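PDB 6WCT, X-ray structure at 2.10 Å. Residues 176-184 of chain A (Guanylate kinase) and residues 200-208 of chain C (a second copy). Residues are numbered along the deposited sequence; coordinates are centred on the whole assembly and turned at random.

Chain A (176-184) FNEFDYVIV
Chain C (200-208) TASRLRREA

Leu C204 and Tyr A181 form the apolar centre of the contact between the two copies. Leu C204 (chi1 m, chi2 t) lies in the loop between two helical segments of chain C, buried, its CB 4.1 Å from Tyr A181 CD1 and its CD1 4.4 Å from Ile A183 CG1. Tyr A181 (m, chi2 -88°) opens the strand 181-184 and turns its ring edge to Ala C201 O and Leu C204 O; Tyr A181 CE1 is 4.4 Å from Ala C201 CB and 3.3 Å from Ala C201 O. Ile A183 (m, t) and Val A182 (t) are buried as well, and Val A182 CG2 packs 4.3 Å from Arg C206 CA.

Around this centre the backbones meet in a single beta bridge, Tyr A181 opposite Arg C205 with CA atoms 4.4 Å apart, the chains running roughly antiparallel here, though well off straight. Extended torsions at Tyr A181 (-128/154) and Arg C205 (-60/147) accompany the two flanking hydrogen bonds of an antiparallel bridge: Val A182 N to Leu C204 O, 2.9 Å and nearly straight at 168°, and Arg C206 N to Asp A180 O, 3.0 Å. Tyr A181 CA adds a CA-H...O contact to Leu C204 O at 3.3 Å. Arg C205, at the N-cap position, points its CA-to-CB bond away from chain A; its side chain (m, t, m, chi4 173°) folds back so that NE donates to Ser C202 O at 3.0 Å.

At the polar edge, Arg C206 (t, t, p, chi4 -108°) starts the next helix and has the largest area covered across the contact. Its NH1 donates to Phe A179 O at 2.7 Å, just after the 3-10 segment 176-178, while its NE forms a salt bridge with Glu C207 OE2 at 3.0 Å. Asn A177 (t, chi2 61°) brings OD1 within 3.0 Å of Arg C206 CD, a close contact of a polar oxygen with the carbon next to the charged guanidinium, not a hydrogen bond.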

ATOM      1  N   PHE A 176     -14.951   9.958   2.788  1.00 31.16           N
ATOM      2  CA  PHE A 176     -13.835   9.040   2.996  1.00 33.53           C
ATOM      3  C   PHE A 176     -13.647   8.109   1.811  1.00 33.17           C
ATOM      4  O   PHE A 176     -12.534   7.641   1.561  1.00 32.69           O
ATOM      5  CB  PHE A 176     -14.059   8.200   4.267  1.00 25.59           C
ATOM      6  CG  PHE A 176     -14.937   7.000   4.032  1.00 26.13           C
ATOM      7  CD1 PHE A 176     -16.315   7.142   4.003  1.00 27.73           C
ATOM      8  CD2 PHE A 176     -14.388   5.751   3.771  1.00 27.88           C
ATOM      9  CE1 PHE A 176     -17.144   6.067   3.742  1.00 28.19           C
ATOM     10  CE2 PHE A 176     -15.208   4.670   3.498  1.00 26.70           C
ATOM     11  CZ  PHE A 176     -16.586   4.822   3.485  1.00 32.56           C
ATOM     12  N   ASN A 177     -14.724   7.780   1.110  1.00 34.43           N
ATOM     13  CA  ASN A 177     -14.630   6.809   0.029  1.00 39.11           C
ATOM     14  C   ASN A 177     -13.762   7.281  -1.127  1.00 30.63           C
ATOM     15  O   ASN A 177     -13.422   6.466  -1.984  1.00 29.93           O
ATOM     16  CB  ASN A 177     -16.020   6.450  -0.497  1.00 27.57           C
ATOM     17  CG  ASN A 177     -16.031   5.160  -1.240  1.00 27.85           C
ATOM     18  OD1 ASN A 177     -15.717   4.115  -0.691  1.00 35.28           O
ATOM     19  ND2 ASN A 177     -16.378   5.221  -2.527  1.00 41.48           N
ATOM     20  N   GLU A 178     -13.392   8.557  -1.182  1.00 36.97           N
ATOM     21  CA  GLU A 178     -12.566   9.040  -2.279  1.00 40.70           C
ATOM     22  C   GLU A 178     -11.086   8.696  -2.117  1.00 43.97           C
ATOM     23  O   GLU A 178     -10.302   8.948  -3.041  1.00 35.12           O
ATOM     24  CB  GLU A 178     -12.759  10.552  -2.424  1.00 39.39           C
ATOM     25  CG  GLU A 178     -14.184  10.892  -2.807  1.00 49.77           C
ATOM     26  CD  GLU A 178     -14.608  12.287  -2.420  1.00 46.84           C
ATOM     27  OE1 GLU A 178     -13.729  13.117  -2.137  1.00 41.18           O
ATOM     28  OE2 GLU A 178     -15.836  12.553  -2.414  1.00 42.03           O
ATOM     29  N   PHE A 179     -10.702   8.080  -1.002  1.00 25.27           N
ATOM     30  CA  PHE A 179      -9.311   7.880  -0.638  1.00 31.54           C
ATOM     31  C   PHE A 179      -8.872   6.432  -0.855  1.00 31.47           C
ATOM     32  O   PHE A 179      -9.685   5.502  -0.815  1.00 28.42           O
ATOM     33  CB  PHE A 179      -9.098   8.332   0.814  1.00 27.14           C
ATOM     34  CG  PHE A 179      -9.222   9.833   0.984  1.00 29.31           C
ATOM     35  CD1 PHE A 179     -10.470  10.448   0.979  1.00 28.58           C
ATOM     36  CD2 PHE A 179      -8.101  10.631   1.085  1.00 27.24           C
ATOM     37  CE1 PHE A 179     -10.594  11.826   1.102  1.00 26.74           C
ATOM     38  CE2 PHE A 179      -8.213  12.026   1.213  1.00 26.32           C
ATOM     39  CZ  PHE A 179      -9.457  12.619   1.214  1.00 31.35           C
ATOM     40  N   ASP A 180      -7.569   6.247  -1.131  1.00 26.72           N
ATOM     41  CA  ASP A 180      -7.085   4.898  -1.453  1.00 28.08           C
ATOM     42  C   ASP A 180      -7.043   4.002  -0.219  1.00 31.37           C
ATOM     43  O   ASP A 180      -7.310   2.793  -0.304  1.00 36.78           O
ATOM     44  CB  ASP A 180      -5.698   4.962  -2.074  1.00 27.92           C
ATOM     45  CG  ASP A 180      -5.660   5.852  -3.319  1.00 42.27           C
ATOM     46  OD1 ASP A 180      -6.443   5.582  -4.251  1.00 38.75           O
ATOM     47  OD2 ASP A 180      -4.832   6.789  -3.361  1.00 44.55           O
ATOM     48  N   TYR A 181      -6.669   4.564   0.918  1.00 27.71           N
ATOM     49  CA  TYR A 181      -6.454   3.796   2.143  1.00 22.09           C
ATOM     50  C   TYR A 181      -7.257   4.429   3.258  1.00 27.54           C
ATOM     51  O   TYR A 181      -7.563   5.623   3.220  1.00 29.15           O
ATOM     52  CB  TYR A 181      -4.977   3.766   2.571  1.00 22.14           C
ATOM     53  CG  TYR A 181      -4.097   3.135   1.542  1.00 39.10           C
ATOM     54  CD1 TYR A 181      -3.882   1.762   1.526  1.00 35.01           C
ATOM     55  CD2 TYR A 181      -3.504   3.909   0.565  1.00 29.36           C
ATOM     56  CE1 TYR A 181      -3.080   1.180   0.551  1.00 38.14           C
ATOM     57  CE2 TYR A 181      -2.707   3.351  -0.393  1.00 38.47           C
ATOM     58  CZ  TYR A 181      -2.490   1.993  -0.402  1.00 39.89           C
ATOM     59  OH  TYR A 181      -1.696   1.471  -1.395  1.00 40.38           O
ATOM     60  N   VAL A 182      -7.610   3.605   4.244  1.00 31.70           N
ATOM     61  CA  VAL A 182      -8.334   4.060   5.414  1.00 27.00           C
ATOM     62  C   VAL A 182      -7.617   3.488   6.621  1.00 28.28           C
ATOM     63  O   VAL A 182      -7.327   2.290   6.651  1.00 30.13           O
ATOM     64  CB  VAL A 182      -9.812   3.629   5.370  1.00 28.05           C
ATOM     65  CG1 VAL A 182     -10.519   3.989   6.659  1.00 24.64           C
ATOM     66  CG2 VAL A 182     -10.519   4.308   4.158  1.00 23.39           C
ATOM     67  N   ILE A 183      -7.240   4.354   7.557  1.00 29.19           N
ATOM     68  CA  ILE A 183      -6.647   3.951   8.831  1.00 33.87           C
ATOM     69  C   ILE A 183      -7.632   4.303   9.937  1.00 34.66           C
ATOM     70  O   ILE A 183      -8.125   5.434   9.984  1.00 36.89           O
ATOM     71  CB  ILE A 183      -5.297   4.648   9.067  1.00 34.89           C
ATOM     72  CG1 ILE A 183      -4.265   4.210   8.013  1.00 33.29           C
ATOM     73  CG2 ILE A 183      -4.797   4.403  10.500  1.00 33.73           C
ATOM     74  CD1 ILE A 183      -2.909   4.986   8.131  1.00 29.29           C
ATOM     75  N   VAL A 184      -7.943   3.343  10.805  1.00 42.05           N
ATOM     76  CA  VAL A 184      -8.723   3.620  12.007  1.00 30.58           C
ATOM     77  C   VAL A 184      -7.752   3.788  13.166  1.00 34.91           C
ATOM     78  O   VAL A 184      -7.004   2.860  13.501  1.00 40.47           O
ATOM     79  CB  VAL A 184      -9.755   2.519  12.293  1.00 37.23           C
ATOM     80  CG1 VAL A 184     -10.558   2.874  13.525  1.00 36.64           C
ATOM     81  CG2 VAL A 184     -10.674   2.306  11.113  1.00 29.68           C
TER
ATOM     82  N   THR C 200       0.856  -5.310   4.987  1.00 39.31           N
ATOM     83  CA  THR C 200       0.172  -4.395   5.895  1.00 32.65           C
ATOM     84  C   THR C 200      -0.620  -3.342   5.136  1.00 35.24           C
ATOM     85  O   THR C 200      -1.805  -3.121   5.415  1.00 39.19           O
ATOM     86  CB  THR C 200       1.192  -3.733   6.816  1.00 35.11           C
ATOM     87  OG1 THR C 200       1.819  -4.742   7.617  1.00 39.10           O
ATOM     88  CG2 THR C 200       0.527  -2.668   7.708  1.00 31.32           C
ATOM     89  N   ALA C 201       0.020  -2.675   4.169  1.00 33.45           N
ATOM     90  CA  ALA C 201      -0.662  -1.621   3.427  1.00 34.35           C
ATOM     91  C   ALA C 201      -1.871  -2.168   2.679  1.00 36.69           C
ATOM     92  O   ALA C 201      -2.897  -1.484   2.545  1.00 37.63           O
ATOM     93  CB  ALA C 201       0.312  -0.940   2.455  1.00 27.39           C
ATOM     94  N   SER C 202      -1.774  -3.399   2.180  1.00 38.63           N
ATOM     95  CA  SER C 202      -2.851  -3.930   1.355  1.00 38.64           C
ATOM     96  C   SER C 202      -4.121  -4.146   2.168  1.00 35.90           C
ATOM     97  O   SER C 202      -5.227  -4.023   1.628  1.00 39.89           O
ATOM     98  CB  SER C 202      -2.403  -5.234   0.689  1.00 36.63           C
ATOM     99  OG  SER C 202      -1.262  -4.981  -0.112  1.00 41.30           O
ATOM    100  N   ARG C 203      -3.983  -4.457   3.461  1.00 34.19           N
ATOM    101  CA  ARG C 203      -5.147  -4.609   4.326  1.00 35.34           C
ATOM    102  C   ARG C 203      -5.804  -3.281   4.663  1.00 29.32           C
ATOM    103  O   ARG C 203      -6.958  -3.270   5.092  1.00 32.19           O
ATOM    104  CB  ARG C 203      -4.755  -5.311   5.624  1.00 33.85           C
ATOM    105  CG  ARG C 203      -4.107  -6.633   5.380  1.00 39.72           C
ATOM    106  CD  ARG C 203      -3.943  -7.422   6.669  1.00 46.80           C
ATOM    107  NE  ARG C 203      -3.165  -8.624   6.423  1.00 47.58           N
ATOM    108  CZ  ARG C 203      -1.865  -8.724   6.671  1.00 48.67           C
ATOM    109  NH1 ARG C 203      -1.217  -7.691   7.186  1.00 47.79           N
ATOM    110  NH2 ARG C 203      -1.217  -9.858   6.412  1.00 46.40           N
ATOM    111  N   LEU C 204      -5.110  -2.166   4.461  1.00 32.15           N
ATOM    112  CA  LEU C 204      -5.673  -0.854   4.752  1.00 28.65           C
ATOM    113  C   LEU C 204      -6.394  -0.263   3.548  1.00 30.04           C
ATOM    114  O   LEU C 204      -6.916   0.854   3.640  1.00 27.89           O
ATOM    115  CB  LEU C 204      -4.566   0.093   5.204  1.00 28.08           C
ATOM    116  CG  LEU C 204      -3.762  -0.422   6.394  1.00 28.34           C
ATOM    117  CD1 LEU C 204      -2.554   0.454   6.580  1.00 29.14           C
ATOM    118  CD2 LEU C 204      -4.629  -0.481   7.656  1.00 29.62           C
ATOM    119  N   ARG C 205      -6.415  -0.976   2.422  1.00 32.79           N
ATOM    120  CA  ARG C 205      -7.088  -0.475   1.231  1.00 25.64           C
ATOM    121  C   ARG C 205      -8.568  -0.247   1.516  1.00 34.98           C
ATOM    122  O   ARG C 205      -9.190  -0.960   2.309  1.00 35.13           O
ATOM    123  CB  ARG C 205      -6.910  -1.445   0.052  1.00 27.66           C
ATOM    124  CG  ARG C 205      -5.500  -1.380  -0.535  1.00 35.53           C
ATOM    125  CD  ARG C 205      -5.308  -2.335  -1.717  1.00 32.31           C
ATOM    126  NE  ARG C 205      -5.572  -3.711  -1.324  1.00 31.70           N
ATOM    127  CZ  ARG C 205      -5.604  -4.733  -2.170  1.00 36.71           C
ATOM    128  NH1 ARG C 205      -5.387  -4.535  -3.461  1.00 38.40           N
ATOM    129  NH2 ARG C 205      -5.856  -5.953  -1.725  1.00 29.15           N
ATOM    130  N   ARG C 206      -9.124   0.767   0.851  1.00 33.40           N
ATOM    131  CA  ARG C 206     -10.454   1.263   1.187  1.00 33.75           C
ATOM    132  C   ARG C 206     -11.511   0.162   1.203  1.00 32.25           C
ATOM    133  O   ARG C 206     -12.275   0.035   2.165  1.00 39.23           O
ATOM    134  CB  ARG C 206     -10.851   2.344   0.189  1.00 38.33           C
ATOM    135  CG  ARG C 206     -12.282   2.760   0.339  1.00 38.44           C
ATOM    136  CD  ARG C 206     -12.720   3.607  -0.842  1.00 40.77           C
ATOM    137  NE  ARG C 206     -12.631   2.888  -2.105  1.00 37.92           N
ATOM    138  CZ  ARG C 206     -11.716   3.147  -3.032  1.00 39.50           C
ATOM    139  NH1 ARG C 206     -10.836   4.105  -2.818  1.00 33.38           N
ATOM    140  NH2 ARG C 206     -11.680   2.464  -4.164  1.00 41.24           N
ATOM    141  N   GLU C 207     -11.574  -0.642   0.149  1.00 29.91           N
ATOM    142  CA  GLU C 207     -12.701  -1.561   0.037  1.00 35.00           C
ATOM    143  C   GLU C 207     -12.645  -2.630   1.115  1.00 37.08           C
ATOM    144  O   GLU C 207     -13.695  -3.066   1.597  1.00 39.84           O
ATOM    145  CB  GLU C 207     -12.768  -2.199  -1.360  1.00 39.92           C
ATOM    146  CG  GLU C 207     -13.112  -1.207  -2.521  1.00 40.24           C
ATOM    147  CD  GLU C 207     -14.446  -0.395  -2.348  1.00 53.44           C
ATOM    148  OE1 GLU C 207     -15.426  -0.876  -1.708  1.00 48.43           O
ATOM    149  OE2 GLU C 207     -14.514   0.740  -2.885  1.00 51.29           O
ATOM    150  N   ALA C 208     -11.446  -3.060   1.503  1.00 35.47           N
ATOM    151  CA  ALA C 208     -11.333  -3.992   2.622  1.00 38.66           C
ATOM    152  C   ALA C 208     -11.773  -3.327   3.920  1.00 36.55           C
ATOM    153  O   ALA C 208     -12.510  -3.923   4.715  1.00 40.30           O
ATOM    154  CB  ALA C 208      -9.896  -4.510   2.735  1.00 25.88           C
TER